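Local coordinates for protein glycerophosphodiester phosphodiesterase (PDB 3CH0) that is a member of the glycerophosphodiester phosphodiesterase family and folds as a TIM barrel, with parallel strands surrounded by helices, at residues A[41-46]-A[134-139]; A[149-154]-A[178-183]; A[174-179]-A[196-201]. One frame throughout, in Å; residues are numbered along the deposited sequence.

In the fold
Contact 1 lies deep in the barrel, its centre about 6 Å from the centre of the chain, and pairs strands 39-46 and 132-137. Contact 3, centred about 13 Å away from it, continues the same sheet through strands 171-175 and 192-197. Two probable hydrogen bonds join them: Glu41 OE2 to Gln174 NE2 (2.8 Å) and Ser139 OG to Asp177 OD2 (2.7 Å). Contact 2 lies further out, between helices 151-164 and 178-187, and shares Val178 and Arg179 with contact 3; its Phe154 CZ approaches Leu44 O of contact 1 at 3.3 Å. A citric acid molecule lies about 3 Å from the side chains of both Lys138 and Phe176, nearest atoms, consistent with a pocket bordered by contacts 1 and 3.

Contact 1 of 3, residues A[41-46]-A[134-139]; sequences EFDLVI and NGEIKS
Asp43 and Glu136 lie side by side on one face of the sheet, pointing the same way, with Asp43 OD1 only 3.2 Å from Glu136 OE1. Two acceptors meet here without a hydrogen bond, and their carboxylate planes are turned 70° apart. Each acid has a partner outside the pair: Asn24 ND2 bonds Asp43 OD2, and a citric acid molecule bonds Glu136 OE1. Lys138 crosses Asp43 obliquely and ends at Glu136. Its CE touches Asp43 OD1 at 3.3 Å, whereas its NZ forms a salt bridge with Glu136 OE2 at 2.7 Å, reaching that oxygen from 49° out of the carboxylate plane. The same NZ is hydrogen-bonded to the citric acid. Glu41 shares this face, its CG lying 4.1 Å from Asn134 ND2; Gln174 bonds the Glu41 carboxylate and Gln12 the Asn134 amide nitrogen. These residues sit on neighbouring parallel strands of the TIM barrel, in register from Glu41 with Asn134 to Leu44 with Ile137. The backbone ladder confirms the parallel pairing: Phe42 N donates to Asn134 O, Glu136 N to Phe42 O, and Leu44 N to Glu136 O at 2.8 Å. Where strand 132-137 gives way to a turn, the last rung, Lys138 N to Leu44 O, is a weak 3.3 Å bond. Phe42, Leu44 and Ile137 occupy the other face, where Leu44 packs on Val158 and Ile137 on Cys155 of helix 151-164. With Phe42 CG set between the backbone N and the carbonyl carbon (chi1 51°), the ring lies with one face against strand 132-137: Gly135 CA makes a CH-pi contact 3.9 Å from its centroid, and Asn134 O lies over the same face, offset toward the rim. Leu44 CD2 meets the Phe42 ring at its edge, in plane.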
ATOM      1  N   GLU A  41      -1.001  -1.788  -5.160  1.00  8.75           N
ATOM      2  CA  GLU A  41      -0.974  -1.121  -3.882  1.00  7.93           C
ATOM      3  C   GLU A  41       0.136  -1.771  -3.010  1.00  8.01           C
ATOM      4  O   GLU A  41       0.346  -2.996  -3.024  1.00  8.49           O
ATOM      5  CB  GLU A  41      -2.342  -1.182  -3.204  1.00  9.34           C
ATOM      6  CG  GLU A  41      -2.489  -0.362  -1.920  1.00 11.67           C
ATOM      7  CD  GLU A  41      -1.810  -0.935  -0.704  1.00 11.12           C
ATOM      8  OE1 GLU A  41      -1.503  -2.156  -0.598  1.00 11.07           O
ATOM      9  OE2 GLU A  41      -1.590  -0.172   0.270  1.00 12.24           O
ATOM     10  N   PHE A  42       0.903  -0.970  -2.279  1.00  9.10           N
ATOM     11  CA  PHE A  42       2.032  -1.520  -1.556  1.00  8.79           C
ATOM     12  C   PHE A  42       2.537  -0.486  -0.567  1.00 10.13           C
ATOM     13  O   PHE A  42       2.104   0.641  -0.555  1.00  9.40           O
ATOM     14  CB  PHE A  42       3.174  -1.921  -2.510  1.00  8.70           C
ATOM     15  CG  PHE A  42       3.540  -0.809  -3.451  1.00  7.78           C
ATOM     16  CD1 PHE A  42       2.867  -0.641  -4.647  1.00  8.66           C
ATOM     17  CD2 PHE A  42       4.573   0.099  -3.139  1.00  8.72           C
ATOM     18  CE1 PHE A  42       3.134   0.401  -5.480  1.00  9.21           C
ATOM     19  CE2 PHE A  42       4.846   1.172  -3.958  1.00  9.76           C
ATOM     20  CZ  PHE A  42       4.139   1.320  -5.133  1.00  9.25           C
ATOM     21  N   ASP A  43       3.475  -0.914   0.272  1.00  9.69           N
ATOM     22  CA  ASP A  43       3.968  -0.177   1.437  1.00  9.67           C
ATOM     23  C   ASP A  43       5.462  -0.025   1.324  1.00 10.75           C
ATOM     24  O   ASP A  43       6.137  -0.913   0.813  1.00  9.48           O
ATOM     25  CB  ASP A  43       3.660  -1.024   2.636  1.00  8.98           C
ATOM     26  CG  ASP A  43       2.215  -1.419   2.715  1.00 10.47           C
ATOM     27  OD1 ASP A  43       1.398  -0.500   2.852  1.00  9.90           O
ATOM     28  OD2 ASP A  43       1.857  -2.625   2.733  1.00 11.36           O
ATOM     29  N   LEU A  44       5.978   1.128   1.779  1.00  9.10           N
ATOM     30  CA  LEU A  44       7.381   1.466   1.654  1.00 10.19           C
ATOM     31  C   LEU A  44       8.001   1.866   2.970  1.00  8.66           C
ATOM     32  O   LEU A  44       7.411   2.623   3.774  1.00  9.21           O
ATOM     33  CB  LEU A  44       7.594   2.602   0.659  1.00  9.17           C
ATOM     34  CG  LEU A  44       6.967   2.435  -0.734  1.00 10.61           C
ATOM     35  CD1 LEU A  44       7.017   3.700  -1.595  1.00 12.22           C
ATOM     36  CD2 LEU A  44       7.662   1.270  -1.447  1.00 11.95           C
ATOM     37  N   VAL A  45       9.196   1.310   3.172  1.00 10.36           N
ATOM     38  CA  VAL A  45      10.067   1.609   4.322  1.00  8.35           C
ATOM     39  C   VAL A  45      11.492   1.797   3.797  1.00 10.57           C
ATOM     40  O   VAL A  45      11.726   1.685   2.590  1.00 11.21           O
ATOM     41  CB  VAL A  45       9.948   0.603   5.441  1.00  9.82           C
ATOM     42  CG1 VAL A  45       8.459   0.349   5.824  1.00  9.23           C
ATOM     43  CG2 VAL A  45      10.689  -0.716   5.026  1.00 10.83           C
ATOM     44  N   ILE A  46      12.399   2.195   4.701  1.00 10.49           N
ATOM     45  CA  ILE A  46      13.810   2.498   4.369  1.00 10.86           C
ATOM     46  C   ILE A  46      14.771   1.604   5.164  1.00 10.20           C
ATOM     47  O   ILE A  46      14.563   1.392   6.337  1.00 12.34           O
ATOM     48  CB  ILE A  46      14.131   3.958   4.691  1.00 12.11           C
ATOM     49  CG1 ILE A  46      13.068   4.912   4.065  1.00 11.30           C
ATOM     50  CG2 ILE A  46      15.540   4.355   4.153  1.00 12.61           C
ATOM     51  CD1 ILE A  46      12.915   4.875   2.558  1.00 11.39           C
ATOM     52  N   ASN A 134       0.023   2.705  -6.026  1.00  9.37           N
ATOM     53  CA  ASN A 134      -0.426   3.392  -4.836  1.00 10.08           C
ATOM     54  C   ASN A 134       0.503   2.948  -3.732  1.00  9.75           C
ATOM     55  O   ASN A 134       0.375   1.822  -3.185  1.00  9.74           O
ATOM     56  CB  ASN A 134      -1.872   3.013  -4.550  1.00  9.82           C
ATOM     57  CG  ASN A 134      -2.466   3.822  -3.415  1.00 12.09           C
ATOM     58  OD1 ASN A 134      -1.788   4.755  -2.904  1.00 14.36           O
ATOM     59  ND2 ASN A 134      -3.637   3.403  -2.914  1.00 12.41           N
ATOM     60  N   GLY A 135       1.487   3.801  -3.422  1.00  9.66           N
ATOM     61  CA  GLY A 135       2.526   3.460  -2.470  1.00  7.75           C
ATOM     62  C   GLY A 135       2.404   4.194  -1.174  1.00 10.74           C
ATOM     63  O   GLY A 135       2.311   5.403  -1.172  1.00 10.37           O
ATOM     64  N   GLU A 136       2.468   3.423  -0.085  1.00  9.59           N
ATOM     65  CA  GLU A 136       2.240   3.957   1.272  1.00  9.07           C
ATOM     66  C   GLU A 136       3.535   4.274   1.962  1.00 10.65           C
ATOM     67  O   GLU A 136       4.381   3.414   2.133  1.00 10.21           O
ATOM     68  CB  GLU A 136       1.394   2.991   2.132  1.00 10.15           C
ATOM     69  CG  GLU A 136       1.004   3.607   3.509  1.00 10.28           C
ATOM     70  CD  GLU A 136       0.023   2.830   4.303  1.00 10.90           C
ATOM     71  OE1 GLU A 136      -0.599   1.883   3.791  1.00  9.91           O
ATOM     72  OE2 GLU A 136      -0.082   3.180   5.531  1.00 11.63           O
ATOM     73  N   ILE A 137       3.705   5.521   2.381  1.00  9.65           N
ATOM     74  CA  ILE A 137       4.765   5.889   3.298  1.00  8.66           C
ATOM     75  C   ILE A 137       4.408   5.511   4.712  1.00 11.29           C
ATOM     76  O   ILE A 137       3.520   6.131   5.300  1.00 10.39           O
ATOM     77  CB  ILE A 137       5.192   7.389   3.148  1.00 13.17           C
ATOM     78  CG1 ILE A 137       5.901   7.504   1.780  1.00 16.92           C
ATOM     79  CG2 ILE A 137       6.121   7.863   4.260  1.00 12.41           C
ATOM     80  CD1 ILE A 137       6.806   8.715   1.557  1.00 20.20           C
ATOM     81  N   LYS A 138       5.047   4.454   5.189  1.00 10.06           N
ATOM     82  CA  LYS A 138       4.809   3.957   6.510  1.00 11.20           C
ATOM     83  C   LYS A 138       5.593   4.662   7.629  1.00 11.16           C
ATOM     84  O   LYS A 138       6.439   4.073   8.273  1.00 12.67           O
ATOM     85  CB  LYS A 138       5.083   2.438   6.530  1.00 11.41           C
ATOM     86  CG  LYS A 138       4.054   1.631   5.765  1.00 10.99           C
ATOM     87  CD  LYS A 138       2.703   1.551   6.490  1.00 11.10           C
ATOM     88  CE  LYS A 138       1.685   0.543   5.971  1.00 14.89           C
ATOM     89  NZ  LYS A 138       0.277   0.720   6.608  1.00 10.88           N
ATOM     90  N   SER A 139       5.245   5.933   7.847  1.00 12.78           N
ATOM     91  CA  SER A 139       5.888   6.780   8.860  1.00 11.23           C
ATOM     92  C   SER A 139       4.888   7.029   9.991  1.00 12.10           C
ATOM     93  O   SER A 139       3.650   7.105   9.759  1.00 12.23           O
ATOM     94  CB  SER A 139       6.362   8.118   8.266  1.00 11.07           C
ATOM     95  OG  SER A 139       5.275   8.799   7.640  1.00 11.77           O
TER

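Contact 2 of 3, residues A[149-154]-A[178-183]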
ATOM      1  N   PRO A 149      13.559   7.209   8.568  1.00 12.72           N
ATOM      2  CA  PRO A 149      14.123   8.570   8.644  1.00 12.92           C
ATOM      3  C   PRO A 149      13.062   9.638   9.021  1.00 12.59           C
ATOM      4  O   PRO A 149      11.888   9.369   9.123  1.00 11.28           O
ATOM      5  CB  PRO A 149      14.596   8.828   7.219  1.00 13.74           C
ATOM      6  CG  PRO A 149      14.613   7.457   6.516  1.00 13.02           C
ATOM      7  CD  PRO A 149      13.553   6.675   7.188  1.00 10.66           C
ATOM      8  N   ASN A 150      13.563  10.846   9.182  1.00 11.56           N
ATOM      9  CA  ASN A 150      12.708  12.022   9.158  1.00 10.84           C
ATOM     10  C   ASN A 150      11.902  12.104   7.872  1.00 10.94           C
ATOM     11  O   ASN A 150      12.243  11.513   6.829  1.00 13.15           O
ATOM     12  CB  ASN A 150      13.582  13.290   9.361  1.00 12.68           C
ATOM     13  CG  ASN A 150      14.678  13.416   8.301  1.00 12.60           C
ATOM     14  OD1 ASN A 150      15.569  12.560   8.254  1.00 13.91           O
ATOM     15  ND2 ASN A 150      14.618  14.456   7.464  1.00 12.40           N
ATOM     16  N   ILE A 151      10.847  12.906   7.955  1.00  9.62           N
ATOM     17  CA  ILE A 151       9.861  13.000   6.889  1.00  8.97           C
ATOM     18  C   ILE A 151      10.514  13.364   5.564  1.00  9.97           C
ATOM     19  O   ILE A 151      10.218  12.753   4.546  1.00 11.14           O
ATOM     20  CB  ILE A 151       8.714  13.962   7.274  1.00 10.68           C
ATOM     21  CG1 ILE A 151       7.807  13.330   8.301  1.00 10.00           C
ATOM     22  CG2 ILE A 151       7.980  14.466   6.051  1.00 10.69           C
ATOM     23  CD1 ILE A 151       6.886  12.221   7.749  1.00 11.03           C
ATOM     24  N   ALA A 152      11.320  14.432   5.549  1.00 10.04           N
ATOM     25  CA  ALA A 152      11.912  14.878   4.278  1.00  9.11           C
ATOM     26  C   ALA A 152      12.706  13.773   3.601  1.00 11.45           C
ATOM     27  O   ALA A 152      12.562  13.583   2.390  1.00 12.41           O
ATOM     28  CB  ALA A 152      12.790  16.139   4.468  1.00 10.81           C
ATOM     29  N   LEU A 153      13.545  13.094   4.355  1.00 10.87           N
ATOM     30  CA  LEU A 153      14.427  12.044   3.784  1.00 10.44           C
ATOM     31  C   LEU A 153      13.583  10.856   3.314  1.00 10.99           C
ATOM     32  O   LEU A 153      13.855  10.298   2.235  1.00 11.58           O
ATOM     33  CB  LEU A 153      15.513  11.579   4.779  1.00 14.05           C
ATOM     34  CG  LEU A 153      16.500  10.545   4.221  1.00 13.17           C
ATOM     35  CD1 LEU A 153      17.112  11.010   2.864  1.00 15.07           C
ATOM     36  CD2 LEU A 153      17.487  10.203   5.338  1.00 14.62           C
ATOM     37  N   PHE A 154      12.629  10.410   4.156  1.00 10.83           N
ATOM     38  CA  PHE A 154      11.752   9.279   3.800  1.00 10.65           C
ATOM     39  C   PHE A 154      11.104   9.613   2.461  1.00 11.35           C
ATOM     40  O   PHE A 154      11.120   8.835   1.515  1.00 11.03           O
ATOM     41  CB  PHE A 154      10.748   9.056   4.937  1.00 10.06           C
ATOM     42  CG  PHE A 154      10.106   7.677   5.013  1.00  8.45           C
ATOM     43  CD1 PHE A 154       9.911   6.880   3.886  1.00  9.53           C
ATOM     44  CD2 PHE A 154       9.596   7.250   6.231  1.00 10.35           C
ATOM     45  CE1 PHE A 154       9.276   5.682   3.966  1.00 10.84           C
ATOM     46  CE2 PHE A 154       8.943   6.006   6.331  1.00 11.67           C
ATOM     47  CZ  PHE A 154       8.789   5.232   5.182  1.00 11.28           C
ATOM     48  N   VAL A 178      -0.182  12.691   8.291  1.00  9.84           N
ATOM     49  CA  VAL A 178      -0.438  13.995   7.683  1.00  9.44           C
ATOM     50  C   VAL A 178       0.840  14.773   7.375  1.00  9.01           C
ATOM     51  O   VAL A 178       0.883  15.556   6.448  1.00 11.82           O
ATOM     52  CB  VAL A 178      -1.431  14.813   8.519  1.00 10.79           C
ATOM     53  CG1 VAL A 178      -2.822  14.162   8.458  1.00 13.86           C
ATOM     54  CG2 VAL A 178      -0.940  15.021   9.960  1.00 12.11           C
ATOM     55  N   ARG A 179       1.904  14.539   8.126  1.00  9.37           N
ATOM     56  CA  ARG A 179       3.169  15.247   7.904  1.00  9.98           C
ATOM     57  C   ARG A 179       3.744  14.849   6.565  1.00  8.87           C
ATOM     58  O   ARG A 179       4.366  15.674   5.865  1.00 10.35           O
ATOM     59  CB  ARG A 179       4.187  14.882   8.967  1.00 10.91           C
ATOM     60  CG  ARG A 179       3.751  15.151  10.448  1.00 10.58           C
ATOM     61  CD  ARG A 179       4.803  14.690  11.436  1.00 10.37           C
ATOM     62  NE  ARG A 179       5.140  13.271  11.206  1.00 11.89           N
ATOM     63  CZ  ARG A 179       6.262  12.683  11.579  1.00  9.69           C
ATOM     64  NH1 ARG A 179       7.189  13.347  12.252  1.00 10.62           N
ATOM     65  NH2 ARG A 179       6.501  11.415  11.242  1.00  9.46           N
ATOM     66  N   ALA A 180       3.689  13.558   6.239  1.00 10.35           N
ATOM     67  CA  ALA A 180       4.222  13.081   4.961  1.00 10.31           C
ATOM     68  C   ALA A 180       3.345  13.660   3.818  1.00 11.10           C
ATOM     69  O   ALA A 180       3.867  14.105   2.782  1.00 11.22           O
ATOM     70  CB  ALA A 180       4.211  11.543   4.897  1.00 11.13           C
ATOM     71  N   LEU A 181       2.004  13.728   3.995  1.00 10.98           N
ATOM     72  CA  LEU A 181       1.149  14.319   2.962  1.00  9.42           C
ATOM     73  C   LEU A 181       1.445  15.821   2.740  1.00  9.74           C
ATOM     74  O   LEU A 181       1.503  16.297   1.629  1.00 12.68           O
ATOM     75  CB  LEU A 181      -0.310  14.046   3.261  1.00 10.40           C
ATOM     76  CG  LEU A 181      -0.700  12.583   3.380  1.00 12.75           C
ATOM     77  CD1 LEU A 181      -2.149  12.466   3.898  1.00 12.06           C
ATOM     78  CD2 LEU A 181      -0.461  11.867   2.048  1.00 11.06           C
ATOM     79  N   GLU A 182       1.636  16.543   3.843  1.00 11.21           N
ATOM     80  CA  GLU A 182       1.945  17.976   3.723  1.00 10.59           C
ATOM     81  C   GLU A 182       3.261  18.191   2.993  1.00  9.63           C
ATOM     82  O   GLU A 182       3.404  19.106   2.140  1.00 11.94           O
ATOM     83  CB  GLU A 182       1.988  18.665   5.091  1.00 12.01           C
ATOM     84  CG  GLU A 182       0.658  18.723   5.806  1.00 12.47           C
ATOM     85  CD  GLU A 182      -0.379  19.656   5.243  1.00 14.07           C
ATOM     86  OE1 GLU A 182      -0.125  20.442   4.285  1.00 15.64           O
ATOM     87  OE2 GLU A 182      -1.528  19.633   5.793  1.00 15.08           O
ATOM     88  N   TYR A 183       4.271  17.415   3.365  1.00 10.45           N
ATOM     89  CA  TYR A 183       5.608  17.518   2.757  1.00 10.74           C
ATOM     90  C   TYR A 183       5.527  17.238   1.265  1.00 12.49           C
ATOM     91  O   TYR A 183       6.056  17.965   0.402  1.00 13.43           O
ATOM     92  CB  TYR A 183       6.582  16.556   3.424  1.00 11.34           C
ATOM     93  CG  TYR A 183       7.957  16.653   2.820  1.00 10.98           C
ATOM     94  CD1 TYR A 183       8.825  17.626   3.239  1.00 11.48           C
ATOM     95  CD2 TYR A 183       8.336  15.823   1.771  1.00 11.13           C
ATOM     96  CE1 TYR A 183      10.086  17.760   2.684  1.00 11.53           C
ATOM     97  CE2 TYR A 183       9.621  15.918   1.218  1.00 12.58           C
ATOM     98  CZ  TYR A 183      10.497  16.911   1.667  1.00 15.10           C
ATOM     99  OH  TYR A 183      11.767  17.072   1.140  1.00 13.28           O
TER
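Ile151 reaches from the first turn of helix 151-164 onto Arg179, Ala180 and Tyr183 of helix 178-187. Its side chain forks at CB. The CG2 branch meets Tyr183 CB at 3.6 Å, the two side chains running antiparallel past one another. On the other branch, CG1 stands anti to the carbonyl carbon (chi1 -74°) and lies 3.6 Å above the Arg179 guanidinium plane, over its centre. CD1, the tip, touches Arg179 NH2 at 3.6 Å and Ala180 CB at 4.0 Å. Next to it, Ala152 CA sits over one face of the Tyr183 ring in a CH-pi contact, 3.9 Å from the centroid and 23° off the ring normal. The contact thus joins two helices of the barrel's outer layer near their N-terminal ends. Acids just outside the two segments hold the polar tips: Asp144 and Asp177, the latter just before helix 178-187, pair with the Arg179 guanidinium, and Asp156, one turn beyond Ala152 in helix 151-164, bonds Tyr183 OH. Residues 149-154 and 178-183 therefore meet through van der Waals and CH-pi contacts, with Ile151 over a guanidinium face whose bonds to Asp177 run nearly in its plane, while Tyr183 OH to Asp156 adds a polar tie between the helices.

Contact 3 of 3, residues A[174-179]-A[196-201]; sequences QSFDVR and LVETKG. With EDO (1,2-ethanediol), chain D.
Leu196 O and Phe176 O are bridged by one water, which donates to the former at 2.7 Å and to the latter at 2.8 Å. The bridge lies at the C-terminal ends of two parallel strands of the TIM barrel, 171-175 and 192-197, which helix 178-187 connects in a beta-alpha-beta unit. The direct backbone link across the contact is Leu196 N to Ser175 O, 3.1 Å long, with the donor 48° out of the carbonyl plane. Beside this bond the Phe176 ring has a partner over each face. Leu196 CB stands 3.5 Å above the ring plane, over its centre and 9° off the normal. On the opposite side is Glu198, whose CG meets Phe176 CE1 at 3.6 Å and whose OE2 lies over that face, offset toward the rim; Glu198 N is at the ring's edge, in plane. The Leu196 and Glu198 side chains each cross that of Phe176 at about a right angle. The ring also lies close to a citric acid molecule. Further back along the strand, Gln174 OE1 meets Leu196 CD1 at 3.6 Å, whereas Gln174 NE2 bonds Glu41. The turn leading into helix 178-187 is held by its own side chains: Ser175 OG accepts from Asp177 N in an ST turn, and Asp177 is the N-cap. Arg179 NE and NH2 grip Asp177 OD1 and OD2 side-on, through the syn lone pairs and nearly in the guanidinium plane, with NH2 to OD2 at 2.9 Å; Arg179 N meets OD1 from above the carboxylate plane. Beyond strand 192-197, a 1,2-ethanediol, itself bonded to Asp220 and Thr222, donates from its O1 to Glu198 O at 2.7 Å.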
ATOM      1  N   GLN A 174       0.301   7.443  -0.759  1.00  9.16           N
ATOM      2  CA  GLN A 174      -0.700   7.373   0.291  1.00  9.03           C
ATOM      3  C   GLN A 174      -0.041   7.354   1.631  1.00  8.51           C
ATOM      4  O   GLN A 174       1.090   6.907   1.798  1.00  9.77           O
ATOM      5  CB  GLN A 174      -1.621   6.165   0.178  1.00 10.60           C
ATOM      6  CG  GLN A 174      -0.875   4.857   0.212  1.00 10.96           C
ATOM      7  CD  GLN A 174      -1.716   3.586   0.044  1.00 10.45           C
ATOM      8  OE1 GLN A 174      -2.908   3.558   0.389  1.00  9.89           O
ATOM      9  NE2 GLN A 174      -1.038   2.475  -0.352  1.00  9.65           N
ATOM     10  N   SER A 175      -0.701   7.941   2.634  1.00  8.66           N
ATOM     11  CA  SER A 175      -0.181   7.843   3.985  1.00  8.60           C
ATOM     12  C   SER A 175      -1.254   8.152   5.007  1.00  8.01           C
ATOM     13  O   SER A 175      -2.170   8.926   4.750  1.00  8.31           O
ATOM     14  CB  SER A 175       1.020   8.783   4.225  1.00  8.44           C
ATOM     15  OG  SER A 175       1.718   8.475   5.408  1.00 10.07           O
ATOM     16  N   PHE A 176      -1.097   7.542   6.191  1.00  9.79           N
ATOM     17  CA  PHE A 176      -1.849   7.987   7.356  1.00  9.44           C
ATOM     18  C   PHE A 176      -1.240   9.230   7.976  1.00  9.96           C
ATOM     19  O   PHE A 176      -1.908   9.906   8.830  1.00 11.59           O
ATOM     20  CB  PHE A 176      -1.829   6.919   8.452  1.00  9.04           C
ATOM     21  CG  PHE A 176      -2.726   5.764   8.201  1.00 10.32           C
ATOM     22  CD1 PHE A 176      -4.078   5.833   8.485  1.00 11.56           C
ATOM     23  CD2 PHE A 176      -2.240   4.587   7.739  1.00  9.88           C
ATOM     24  CE1 PHE A 176      -4.908   4.765   8.254  1.00 12.67           C
ATOM     25  CE2 PHE A 176      -3.087   3.507   7.537  1.00 11.59           C
ATOM     26  CZ  PHE A 176      -4.432   3.625   7.756  1.00 10.49           C
ATOM     27  N   ASP A 177       0.045   9.462   7.711  1.00 10.92           N
ATOM     28  CA  ASP A 177       0.861  10.482   8.416  1.00  9.19           C
ATOM     29  C   ASP A 177       0.632  11.792   7.702  1.00 11.15           C
ATOM     30  O   ASP A 177       1.155  11.990   6.620  1.00 12.03           O
ATOM     31  CB  ASP A 177       2.331  10.090   8.389  1.00 10.00           C
ATOM     32  CG  ASP A 177       3.202  10.958   9.262  1.00 11.99           C
ATOM     33  OD1 ASP A 177       2.739  12.038   9.714  1.00 11.79           O
ATOM     34  OD2 ASP A 177       4.336  10.539   9.491  1.00 11.77           O
ATOM     35  N   VAL A 178      -0.182  12.691   8.291  1.00  9.84           N
ATOM     36  CA  VAL A 178      -0.438  13.995   7.683  1.00  9.44           C
ATOM     37  C   VAL A 178       0.840  14.773   7.375  1.00  9.01           C
ATOM     38  O   VAL A 178       0.883  15.556   6.448  1.00 11.82           O
ATOM     39  CB  VAL A 178      -1.431  14.813   8.519  1.00 10.79           C
ATOM     40  CG1 VAL A 178      -2.822  14.162   8.458  1.00 13.86           C
ATOM     41  CG2 VAL A 178      -0.940  15.021   9.960  1.00 12.11           C
ATOM     42  N   ARG A 179       1.904  14.539   8.126  1.00  9.37           N
ATOM     43  CA  ARG A 179       3.169  15.247   7.904  1.00  9.98           C
ATOM     44  C   ARG A 179       3.744  14.849   6.565  1.00  8.87           C
ATOM     45  O   ARG A 179       4.366  15.674   5.865  1.00 10.35           O
ATOM     46  CB  ARG A 179       4.187  14.882   8.967  1.00 10.91           C
ATOM     47  CG  ARG A 179       3.751  15.151  10.448  1.00 10.58           C
ATOM     48  CD  ARG A 179       4.803  14.690  11.436  1.00 10.37           C
ATOM     49  NE  ARG A 179       5.140  13.271  11.206  1.00 11.89           N
ATOM     50  CZ  ARG A 179       6.262  12.683  11.579  1.00  9.69           C
ATOM     51  NH1 ARG A 179       7.189  13.347  12.252  1.00 10.62           N
ATOM     52  NH2 ARG A 179       6.501  11.415  11.242  1.00  9.46           N
ATOM     53  N   LEU A 196      -5.137   8.353   3.927  1.00  7.75           N
ATOM     54  CA  LEU A 196      -5.588   7.192   4.649  1.00  7.80           C
ATOM     55  C   LEU A 196      -6.142   7.608   5.999  1.00  8.38           C
ATOM     56  O   LEU A 196      -5.509   8.355   6.746  1.00 10.79           O
ATOM     57  CB  LEU A 196      -4.467   6.184   4.861  1.00  8.20           C
ATOM     58  CG  LEU A 196      -3.968   5.475   3.622  1.00  8.49           C
ATOM     59  CD1 LEU A 196      -2.625   4.745   3.823  1.00 10.54           C
ATOM     60  CD2 LEU A 196      -5.060   4.480   3.192  1.00 10.64           C
ATOM     61  N   VAL A 197      -7.343   7.099   6.291  1.00  8.66           N
ATOM     62  CA  VAL A 197      -8.087   7.428   7.503  1.00  9.71           C
ATOM     63  C   VAL A 197      -8.610   6.167   8.150  1.00 11.51           C
ATOM     64  O   VAL A 197      -9.242   5.341   7.520  1.00 10.14           O
ATOM     65  CB  VAL A 197      -9.257   8.403   7.212  1.00 12.56           C
ATOM     66  CG1 VAL A 197     -10.133   8.555   8.515  1.00 12.98           C
ATOM     67  CG2 VAL A 197      -8.661   9.697   6.671  1.00 12.45           C
ATOM     68  N   GLU A 198      -8.345   6.041   9.443  1.00 11.13           N
ATOM     69  CA  GLU A 198      -8.899   4.897  10.218  1.00 13.00           C
ATOM     70  C   GLU A 198      -9.570   5.270  11.551  1.00 12.29           C
ATOM     71  O   GLU A 198      -9.939   4.373  12.286  1.00 16.91           O
ATOM     72  CB  GLU A 198      -7.832   3.819  10.438  1.00 13.29           C
ATOM     73  CG  GLU A 198      -6.729   4.188  11.317  1.00 16.50           C
ATOM     74  CD  GLU A 198      -5.741   3.047  11.512  1.00 24.80           C
ATOM     75  OE1 GLU A 198      -6.047   1.892  11.110  1.00 29.11           O
ATOM     76  OE2 GLU A 198      -4.666   3.343  12.071  1.00 36.21           O
ATOM     77  N   THR A 199      -9.682   6.547  11.872  1.00 13.08           N
ATOM     78  CA  THR A 199     -10.193   6.975  13.173  1.00 11.26           C
ATOM     79  C   THR A 199     -11.644   7.417  12.991  1.00 12.93           C
ATOM     80  O   THR A 199     -12.105   7.761  11.920  1.00 12.98           O
ATOM     81  CB  THR A 199      -9.329   8.125  13.739  1.00 14.97           C
ATOM     82  OG1 THR A 199      -9.223   9.127  12.736  1.00 15.92           O
ATOM     83  CG2 THR A 199      -7.956   7.627  14.096  1.00 14.48           C
ATOM     84  N   LYS A 200     -12.339   7.434  14.118  1.00 13.04           N
ATOM     85  CA  LYS A 200     -13.642   8.029  14.222  1.00 13.34           C
ATOM     86  C   LYS A 200     -13.546   9.535  13.946  1.00 12.62           C
ATOM     87  O   LYS A 200     -12.675  10.235  14.440  1.00 15.76           O
ATOM     88  CB  LYS A 200     -14.218   7.738  15.623  1.00 12.59           C
ATOM     89  CG  LYS A 200     -15.587   8.288  15.827  1.00 16.71           C
ATOM     90  CD  LYS A 200     -16.229   7.750  17.092  1.00 19.61           C
ATOM     91  CE  LYS A 200     -17.741   8.052  17.119  1.00 23.15           C
ATOM     92  NZ  LYS A 200     -17.909   9.484  17.376  1.00 33.85           N
ATOM     93  N   GLY A 201     -14.513  10.008  13.191  1.00 13.52           N
ATOM     94  CA  GLY A 201     -14.599  11.419  12.891  1.00 15.83           C
ATOM     95  C   GLY A 201     -15.491  11.721  11.722  1.00 16.27           C
ATOM     96  O   GLY A 201     -15.642  10.941  10.760  1.00 14.80           O
TER
HETATM   97  C1  EDO D 274     -12.351   2.187  11.937  1.00 26.48           C
HETATM   98  O1  EDO D 274     -12.196   3.088  13.047  1.00 20.40           O
HETATM   99  C2  EDO D 274     -12.130   0.763  12.403  1.00 25.97           C
HETATM  100  O2  EDO D 274     -12.506  -0.226  11.466  1.00 28.06           O
HETATM  101  O   HOH W   1      -4.683   9.659   9.015  1.00 11.40           O